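Pyruvate formate-lyase 2 (Archaeoglobus fulgidus, PDB 2F3O) is a glycyl radical enzyme of the pyruvate formate-lyase family, probably a lyase, whose physiological substrate is unknown. Local coordinates at residues K624-M632 and E683-L691; V144-H155 and F436-N445. All coordinates share one frame; numbering follows the deposited sequence.

Overall arrangement
Both contacts are buried in the core, and they reach the two outermost strands of one four-stranded sheet, ordered 145-147, 435-445, 535-543, 624-628. Contact 2 is a regular antiparallel strand pair that runs on into polar loops; contact 1 joins strand 624-628 and the residues that follow it to a loop of the C-terminal glycine radical region through main-chain hydrogen bonds, with small and apolar side chains and the Tyr630-Asn687 pair. Their centres lie about 12 Å apart and they meet at Ser439 of contact 2, while Leu443 packs against the backbone at Tyr630 and Pro631. A glycerol also lies between them, hydrogen-bonded to His155 and Asp440 and weakly to Tyr630.

Contact 1 of 2, residues K624-M632 and E683-L691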
loop_
_atom_site.group_PDB
_atom_site.type_symbol
_atom_site.label_atom_id
_atom_site.label_comp_id
_atom_site.label_asym_id
_atom_site.label_seq_id
_atom_site.Cartn_x
_atom_site.Cartn_y
_atom_site.Cartn_z
ATOM N N LYS A 624 18.055 1.096 1.218
ATOM C CA LYS A 624 19.053 1.120 0.158
ATOM C C LYS A 624 20.411 0.722 0.675
ATOM O O LYS A 624 20.615 0.618 1.869
ATOM C CB LYS A 624 19.140 2.514 -0.429
ATOM C CG LYS A 624 18.052 2.812 -1.428
ATOM C CD LYS A 624 18.362 4.081 -2.173
ATOM C CE LYS A 624 18.156 3.834 -3.657
ATOM N NZ LYS A 624 17.789 5.087 -4.397
ATOM N N PHE A 625 21.356 0.495 -0.220
ATOM C CA PHE A 625 22.712 0.180 0.200
ATOM C C PHE A 625 23.429 1.466 0.538
ATOM O O PHE A 625 23.044 2.531 0.067
ATOM C CB PHE A 625 23.454 -0.581 -0.894
ATOM C CG PHE A 625 23.308 -2.086 -0.808
ATOM C CD1 PHE A 625 22.142 -2.707 -1.197
ATOM C CD2 PHE A 625 24.356 -2.873 -0.363
ATOM C CE1 PHE A 625 22.021 -4.082 -1.120
ATOM C CE2 PHE A 625 24.239 -4.244 -0.294
ATOM C CZ PHE A 625 23.070 -4.849 -0.649
ATOM N N ALA A 626 24.459 1.365 1.372
ATOM C CA ALA A 626 25.181 2.537 1.872
ATOM C C ALA A 626 26.683 2.372 1.643
ATOM O O ALA A 626 27.251 1.371 2.073
ATOM C CB ALA A 626 24.893 2.712 3.340
ATOM N N ALA A 627 27.326 3.331 0.967
ATOM C CA ALA A 627 28.770 3.218 0.623
ATOM C C ALA A 627 29.696 3.637 1.757
ATOM O O ALA A 627 29.562 4.743 2.309
ATOM C CB ALA A 627 29.094 4.020 -0.625
ATOM N N GLY A 628 30.640 2.763 2.103
ATOM C CA GLY A 628 31.676 3.103 3.091
ATOM C C GLY A 628 33.095 2.931 2.563
ATOM O O GLY A 628 33.307 2.285 1.536
ATOM N N CYS A 629 34.075 3.511 3.256
ATOM C CA CYS A 629 35.472 3.266 2.899
ATOM C C CYS A 629 36.389 3.026 4.081
ATOM O O CYS A 629 37.050 3.951 4.558
ATOM C CB CYS A 629 36.036 4.411 2.072
ATOM S SG CYS A 629 37.510 3.901 1.185
ATOM N N TYR A 630 36.451 1.789 4.544
ATOM C CA TYR A 630 37.329 1.469 5.646
ATOM C C TYR A 630 37.741 0.027 5.489
ATOM O O TYR A 630 36.976 -0.759 4.943
ATOM C CB TYR A 630 36.674 1.767 7.014
ATOM C CG TYR A 630 35.488 0.935 7.391
ATOM C CD1 TYR A 630 35.640 -0.300 8.021
ATOM C CD2 TYR A 630 34.211 1.401 7.157
ATOM C CE1 TYR A 630 34.552 -1.059 8.359
ATOM C CE2 TYR A 630 33.116 0.669 7.514
ATOM C CZ TYR A 630 33.286 -0.568 8.095
ATOM O OH TYR A 630 32.179 -1.295 8.438
ATOM N N PRO A 631 38.957 -0.326 5.936
ATOM C CA PRO A 631 39.474 -1.621 5.558
ATOM C C PRO A 631 39.336 -2.807 6.496
ATOM O O PRO A 631 39.426 -3.930 6.004
ATOM C CB PRO A 631 40.963 -1.333 5.404
ATOM C CG PRO A 631 41.230 -0.286 6.398
ATOM C CD PRO A 631 39.964 0.453 6.678
ATOM N N MET A 632 39.134 -2.583 7.798
ATOM C CA MET A 632 39.553 -3.548 8.847
ATOM C C MET A 632 41.013 -3.897 8.598
ATOM O O MET A 632 41.821 -2.997 8.429
ATOM C CB MET A 632 38.672 -4.808 8.940
ATOM C CG MET A 632 37.201 -4.535 9.271
ATOM S SD MET A 632 36.915 -3.366 10.616
ATOM C CE MET A 632 37.593 -4.252 12.020
ATOM N N GLU A 683 30.231 13.504 1.040
ATOM C CA GLU A 683 28.801 13.692 0.871
ATOM C C GLU A 683 28.126 12.484 0.238
ATOM O O GLU A 683 26.938 12.298 0.414
ATOM C CB GLU A 683 28.532 14.969 0.044
ATOM C CG GLU A 683 29.142 14.999 -1.398
ATOM C CD GLU A 683 30.576 15.592 -1.487
ATOM O OE1 GLU A 683 30.986 16.007 -2.604
ATOM O OE2 GLU A 683 31.307 15.633 -0.461
ATOM N N ASN A 684 28.893 11.657 -0.467
ATOM C CA ASN A 684 28.391 10.398 -1.017
ATOM C C ASN A 684 28.830 9.143 -0.296
ATOM O O ASN A 684 28.697 8.056 -0.844
ATOM C CB ASN A 684 28.847 10.241 -2.446
ATOM C CG ASN A 684 28.297 11.288 -3.321
ATOM O OD1 ASN A 684 29.037 12.053 -3.926
ATOM N ND2 ASN A 684 26.979 11.359 -3.385
ATOM N N LEU A 685 29.345 9.270 0.920
ATOM C CA LEU A 685 29.901 8.114 1.613
ATOM C C LEU A 685 29.212 7.852 2.953
ATOM O O LEU A 685 29.851 7.957 3.986
ATOM C CB LEU A 685 31.390 8.354 1.831
ATOM C CG LEU A 685 32.360 7.196 2.040
ATOM C CD1 LEU A 685 32.327 6.204 0.904
ATOM C CD2 LEU A 685 33.744 7.765 2.177
ATOM N N PRO A 686 27.911 7.471 2.952
ATOM C CA PRO A 686 27.209 7.548 4.236
ATOM C C PRO A 686 27.438 6.398 5.217
ATOM O O PRO A 686 26.796 6.376 6.250
ATOM C CB PRO A 686 25.742 7.565 3.816
ATOM C CG PRO A 686 25.727 6.723 2.588
ATOM C CD PRO A 686 27.020 6.974 1.881
ATOM N N ASN A 687 28.315 5.452 4.919
ATOM C CA ASN A 687 28.621 4.420 5.901
ATOM C C ASN A 687 29.973 4.648 6.597
ATOM O O ASN A 687 30.465 3.788 7.300
ATOM C CB ASN A 687 28.561 3.037 5.257
ATOM C CG ASN A 687 28.466 1.910 6.277
ATOM O OD1 ASN A 687 27.467 1.754 6.974
ATOM N ND2 ASN A 687 29.507 1.116 6.355
ATOM N N GLY A 688 30.565 5.824 6.395
ATOM C CA GLY A 688 31.806 6.217 7.079
ATOM C C GLY A 688 33.095 6.058 6.290
ATOM O O GLY A 688 33.137 5.350 5.284
ATOM N N ALA A 689 34.152 6.719 6.754
ATOM C CA ALA A 689 35.474 6.590 6.136
ATOM C C ALA A 689 36.523 6.478 7.211
ATOM O O ALA A 689 36.367 7.045 8.279
ATOM C CB ALA A 689 35.782 7.769 5.261
ATOM N N SER A 690 37.590 5.741 6.938
ATOM C CA SER A 690 38.677 5.634 7.899
ATOM C C SER A 690 39.959 6.307 7.422
ATOM O O SER A 690 40.588 5.851 6.462
ATOM C CB SER A 690 38.966 4.180 8.223
ATOM O OG SER A 690 40.229 4.042 8.838
ATOM N N LEU A 691 40.329 7.389 8.100
ATOM C CA LEU A 691 41.622 8.030 7.907
ATOM C C LEU A 691 42.484 7.883 9.168
ATOM O O LEU A 691 42.120 8.395 10.234
ATOM C CB LEU A 691 41.448 9.505 7.556
ATOM C CG LEU A 691 42.721 10.335 7.470
ATOM C CD1 LEU A 691 43.612 9.804 6.359
ATOM C CD2 LEU A 691 42.386 11.804 7.271
#
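Ala627 and Cys629 hold 683-691 by main-chain hydrogen bonds. Asn687 N gives its hydrogen to Ala627 O at 3.0 Å, and Cys629 N donates to Gly688 O at 2.9 Å. Cys629 O in turn accepts from Ser690 N at 3.0 Å, so both polar backbone atoms of Cys629 are spent on this bridge. Leu685 to Gly688 form a type I turn; Pro686, which has no N-H to offer, fits its second position, and Gly688 adopts a backbone shape (phi 99°) in which a side chain would strike the preceding carbonyl oxygen. Small Ala627 leaves room for Leu685, whose CD1 lies 4.2 Å from Ala627 CB.

Asn687 reaches the edge of the Tyr630 ring with ND2, 3.8 Å from Tyr630 CE2, its CG turned away from the backbone N (chi1 -163°). That ND2 and Tyr630 OH probably both donate to Ser439 O. Ser690 packs its CB 3.5 Å from Tyr630 CB, while its OG bonds to Ala751 O, beside Gly752, the predicted radical site. The buried polar groups named here thus find protein partners, consistent with a firmly held loop that ties strand 624-628 to the backbone next to Gly752.

Contact 2 of 2, residues V144-H155 and F436-N445; sequences VFVLTEIAGISH and FTSSDAALIN. With GOL (glycerol), chain D.
Strands 145-147 and 442-445 run antiparallel, 172° between their directions and 4.8 Å between axes, with Val146 and Leu443 as the hydrogen-bonded pair, N of Val146 to O of Leu443 being 3.0 Å. Phe145, Leu147, Ala442 and Ile444 share one face, where Leu147 CD1 rests 3.7 Å from Ala442 CB; helices 133-140 and 477-508 pack on this apolar side.

Beyond the strands the chemistry turns polar. Thr148 OG1 donates to Asp440 O at 2.6 Å, a backbone acceptor that a short hydroxyl side chain can reach. The longer Glu149 extends to Ser438, whose OG donates to OE1 of Glu149 on the anti side at 2.8 Å; Glu149 OE2 bonds to Ser498. Ile153 CG2 lies 3.5 Å from Phe436 CZ, the two side chains crossing at about a right angle.

His155 has CG beside its backbone N (chi1 -64°), which lets ND1 donate to Ile153 O at 2.8 Å, an almost straight bond (173°) that fixes the ring's rotation. NE2 shares a hydrogen bond with glycerol O2 (3.1 Å), and this hydroxyl donates to Asp440 OD2. Asp440 N sits over one ring face, and Gln541 holds Asp440 OD1. A leucine in place of His155 would probably cost Ile153 O the ND1 hydrogen, leave glycerol O2 only its Asp440 bond of the two described, and set an apolar group against both. Glu428, Gln271 and Asn332 also bond the glycerol, which probably comes from crystallisation and occupies a polar pocket, consistent with the active-site cavity in the ten-stranded beta/alpha barrel of glycyl radical enzymes.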
loop_
_atom_site.group_PDB
_atom_site.type_symbol
_atom_site.label_atom_id
_atom_site.label_comp_id
_atom_site.label_asym_id
_atom_site.label_seq_id
_atom_site.Cartn_x
_atom_site.Cartn_y
_atom_site.Cartn_z
ATOM N N VAL A 144 38.254 -11.211 -3.998
ATOM C CA VAL A 144 37.422 -10.125 -4.547
ATOM C C VAL A 144 36.580 -9.360 -3.487
ATOM O O VAL A 144 36.536 -8.131 -3.471
ATOM C CB VAL A 144 36.661 -10.577 -5.847
ATOM C CG1 VAL A 144 35.967 -11.894 -5.639
ATOM C CG2 VAL A 144 35.714 -9.509 -6.360
ATOM N N PHE A 145 35.943 -10.085 -2.582
ATOM C CA PHE A 145 35.199 -9.431 -1.498
ATOM C C PHE A 145 35.072 -10.345 -0.298
ATOM O O PHE A 145 35.179 -11.569 -0.431
ATOM C CB PHE A 145 33.786 -8.978 -1.958
ATOM C CG PHE A 145 33.033 -10.005 -2.785
ATOM C CD1 PHE A 145 32.414 -11.099 -2.187
ATOM C CD2 PHE A 145 32.918 -9.856 -4.151
ATOM C CE1 PHE A 145 31.735 -12.039 -2.944
ATOM C CE2 PHE A 145 32.217 -10.788 -4.915
ATOM C CZ PHE A 145 31.630 -11.870 -4.305
ATOM N N VAL A 146 34.802 -9.783 0.868
ATOM C CA VAL A 146 34.240 -10.638 1.922
ATOM C C VAL A 146 32.839 -10.185 2.341
ATOM O O VAL A 146 32.548 -8.989 2.394
ATOM C CB VAL A 146 35.245 -10.923 3.109
ATOM C CG1 VAL A 146 36.345 -9.888 3.170
ATOM C CG2 VAL A 146 34.539 -11.074 4.446
ATOM N N LEU A 147 31.967 -11.163 2.566
ATOM C CA LEU A 147 30.585 -10.952 2.979
ATOM C C LEU A 147 30.418 -11.406 4.425
ATOM O O LEU A 147 30.482 -12.597 4.711
ATOM C CB LEU A 147 29.681 -11.813 2.098
ATOM C CG LEU A 147 28.975 -11.305 0.835
ATOM C CD1 LEU A 147 29.627 -10.096 0.242
ATOM C CD2 LEU A 147 28.877 -12.444 -0.176
ATOM N N THR A 148 30.186 -10.475 5.336
ATOM C CA THR A 148 30.195 -10.833 6.741
ATOM C C THR A 148 28.865 -11.283 7.285
ATOM O O THR A 148 28.804 -11.753 8.405
ATOM C CB THR A 148 30.552 -9.668 7.611
ATOM O OG1 THR A 148 29.420 -8.808 7.666
ATOM C CG2 THR A 148 31.730 -8.934 7.039
ATOM N N GLU A 149 27.788 -11.145 6.523
ATOM C CA GLU A 149 26.458 -11.482 7.066
ATOM C C GLU A 149 26.206 -12.973 7.187
ATOM O O GLU A 149 25.144 -13.375 7.625
ATOM C CB GLU A 149 25.350 -10.818 6.265
ATOM C CG GLU A 149 25.336 -9.319 6.407
ATOM C CD GLU A 149 24.473 -8.650 5.367
ATOM O OE1 GLU A 149 23.857 -7.609 5.674
ATOM O OE2 GLU A 149 24.404 -9.163 4.235
ATOM N N ILE A 150 27.204 -13.772 6.811
ATOM C CA ILE A 150 27.255 -15.214 7.052
ATOM C C ILE A 150 27.239 -15.424 8.559
ATOM O O ILE A 150 26.669 -16.398 9.075
ATOM C CB ILE A 150 28.593 -15.797 6.524
ATOM C CG1 ILE A 150 28.755 -15.518 5.046
ATOM C CG2 ILE A 150 28.650 -17.298 6.682
ATOM C CD1 ILE A 150 28.155 -16.604 4.185
ATOM N N ALA A 151 27.850 -14.471 9.254
ATOM C CA ALA A 151 28.087 -14.576 10.677
ATOM C C ALA A 151 26.935 -14.019 11.491
ATOM O O ALA A 151 26.898 -14.198 12.713
ATOM C CB ALA A 151 29.371 -13.862 11.030
ATOM N N GLY A 152 26.006 -13.346 10.815
ATOM C CA GLY A 152 24.923 -12.631 11.495
ATOM C C GLY A 152 24.982 -11.151 11.153
ATOM O O GLY A 152 25.798 -10.746 10.315
ATOM N N ILE A 153 24.135 -10.332 11.783
ATOM C CA ILE A 153 24.101 -8.911 11.428
ATOM C C ILE A 153 24.773 -7.977 12.425
ATOM O O ILE A 153 25.786 -7.380 12.086
ATOM C CB ILE A 153 22.686 -8.394 11.115
ATOM C CG1 ILE A 153 21.972 -9.350 10.163
ATOM C CG2 ILE A 153 22.750 -6.969 10.539
ATOM C CD1 ILE A 153 22.599 -9.420 8.818
ATOM N N SER A 154 24.211 -7.840 13.627
ATOM C CA SER A 154 24.716 -6.894 14.634
ATOM C C SER A 154 24.960 -5.479 14.075
ATOM O O SER A 154 24.115 -4.944 13.341
ATOM C CB SER A 154 25.987 -7.423 15.297
ATOM O OG SER A 154 25.754 -8.606 16.032
ATOM N N HIS A 155 26.113 -4.895 14.403
ATOM C CA HIS A 155 26.493 -3.558 13.915
ATOM C C HIS A 155 25.426 -2.503 14.050
ATOM O O HIS A 155 24.972 -1.966 13.056
ATOM C CB HIS A 155 26.922 -3.605 12.450
ATOM C CG HIS A 155 28.145 -4.417 12.220
ATOM N ND1 HIS A 155 28.110 -5.790 12.125
ATOM C CD2 HIS A 155 29.441 -4.056 12.093
ATOM C CE1 HIS A 155 29.332 -6.242 11.933
ATOM N NE2 HIS A 155 30.162 -5.212 11.934
ATOM N N PHE A 436 18.766 0.238 11.116
ATOM C CA PHE A 436 19.498 -0.990 11.084
ATOM C C PHE A 436 20.312 -0.852 9.827
ATOM O O PHE A 436 19.765 -0.944 8.718
ATOM C CB PHE A 436 18.533 -2.143 10.956
ATOM C CG PHE A 436 19.071 -3.459 11.460
ATOM C CD1 PHE A 436 19.758 -3.533 12.662
ATOM C CD2 PHE A 436 18.820 -4.642 10.762
ATOM C CE1 PHE A 436 20.205 -4.747 13.143
ATOM C CE2 PHE A 436 19.269 -5.851 11.241
ATOM C CZ PHE A 436 19.965 -5.898 12.434
ATOM N N THR A 437 21.611 -0.619 9.979
ATOM C CA THR A 437 22.432 -0.257 8.824
ATOM C C THR A 437 23.363 -1.338 8.307
ATOM O O THR A 437 23.998 -1.115 7.282
ATOM C CB THR A 437 23.278 0.971 9.095
ATOM O OG1 THR A 437 24.190 0.679 10.163
ATOM C CG2 THR A 437 22.380 2.146 9.470
ATOM N N SER A 438 23.404 -2.491 8.991
ATOM C CA SER A 438 24.331 -3.624 8.718
ATOM C C SER A 438 25.669 -3.081 8.278
ATOM O O SER A 438 26.067 -3.219 7.115
ATOM C CB SER A 438 23.777 -4.598 7.674
ATOM O OG SER A 438 24.475 -5.831 7.737
ATOM N N SER A 439 26.334 -2.409 9.199
ATOM C CA SER A 439 27.266 -1.405 8.787
ATOM C C SER A 439 28.574 -1.975 8.252
ATOM O O SER A 439 29.327 -1.269 7.603
ATOM C CB SER A 439 27.496 -0.434 9.918
ATOM O OG SER A 439 28.372 -1.014 10.863
ATOM N N ASP A 440 28.842 -3.253 8.497
ATOM C CA ASP A 440 29.977 -3.893 7.838
ATOM C C ASP A 440 29.505 -5.130 7.123
ATOM O O ASP A 440 29.938 -6.223 7.445
ATOM C CB ASP A 440 31.071 -4.279 8.830
ATOM C CG ASP A 440 32.438 -4.405 8.168
ATOM O OD1 ASP A 440 32.587 -3.962 7.017
ATOM O OD2 ASP A 440 33.370 -4.948 8.790
ATOM N N ALA A 441 28.615 -4.962 6.158
ATOM C CA ALA A 441 27.973 -6.118 5.565
ATOM C C ALA A 441 28.864 -6.757 4.523
ATOM O O ALA A 441 28.832 -7.982 4.338
ATOM C CB ALA A 441 26.662 -5.744 4.976
ATOM N N ALA A 442 29.649 -5.920 3.848
ATOM C CA ALA A 442 30.716 -6.399 2.973
ATOM C C ALA A 442 31.879 -5.443 2.912
ATOM O O ALA A 442 31.772 -4.265 3.257
ATOM C CB ALA A 442 30.207 -6.666 1.568
ATOM N N LEU A 443 33.000 -5.992 2.462
ATOM C CA LEU A 443 34.217 -5.232 2.135
ATOM C C LEU A 443 34.633 -5.633 0.719
ATOM O O LEU A 443 34.697 -6.815 0.402
ATOM C CB LEU A 443 35.324 -5.558 3.151
ATOM C CG LEU A 443 35.012 -5.148 4.606
ATOM C CD1 LEU A 443 34.991 -6.352 5.545
ATOM C CD2 LEU A 443 35.947 -4.046 5.099
ATOM N N ILE A 444 34.877 -4.666 -0.147
ATOM C CA ILE A 444 35.147 -4.977 -1.551
ATOM C C ILE A 444 36.540 -4.556 -2.004
ATOM O O ILE A 444 36.952 -3.407 -1.820
ATOM C CB ILE A 444 34.118 -4.302 -2.455
ATOM C CG1 ILE A 444 32.746 -4.918 -2.222
ATOM C CG2 ILE A 444 34.510 -4.411 -3.916
ATOM C CD1 ILE A 444 31.637 -4.060 -2.731
ATOM N N ASN A 445 37.262 -5.503 -2.593
ATOM C CA ASN A 445 38.567 -5.239 -3.180
ATOM C C ASN A 445 38.396 -4.569 -4.517
ATOM O O ASN A 445 38.222 -5.253 -5.523
ATOM C CB ASN A 445 39.301 -6.563 -3.389
ATOM C CG ASN A 445 40.725 -6.382 -3.835
ATOM O OD1 ASN A 445 41.236 -5.252 -3.893
ATOM N ND2 ASN A 445 41.388 -7.498 -4.155
HETATM C C1 GOL D . 33.086 -2.659 12.660
HETATM O O1 GOL D . 32.403 -2.559 11.444
HETATM C C2 GOL D . 33.863 -3.956 12.690
HETATM O O2 GOL D . 33.249 -4.984 11.931
HETATM C C3 GOL D . 33.951 -4.315 14.155
HETATM O O3 GOL D . 35.120 -5.063 14.337
HETATM O O HOH W 1 22.692 -3.049 11.677
#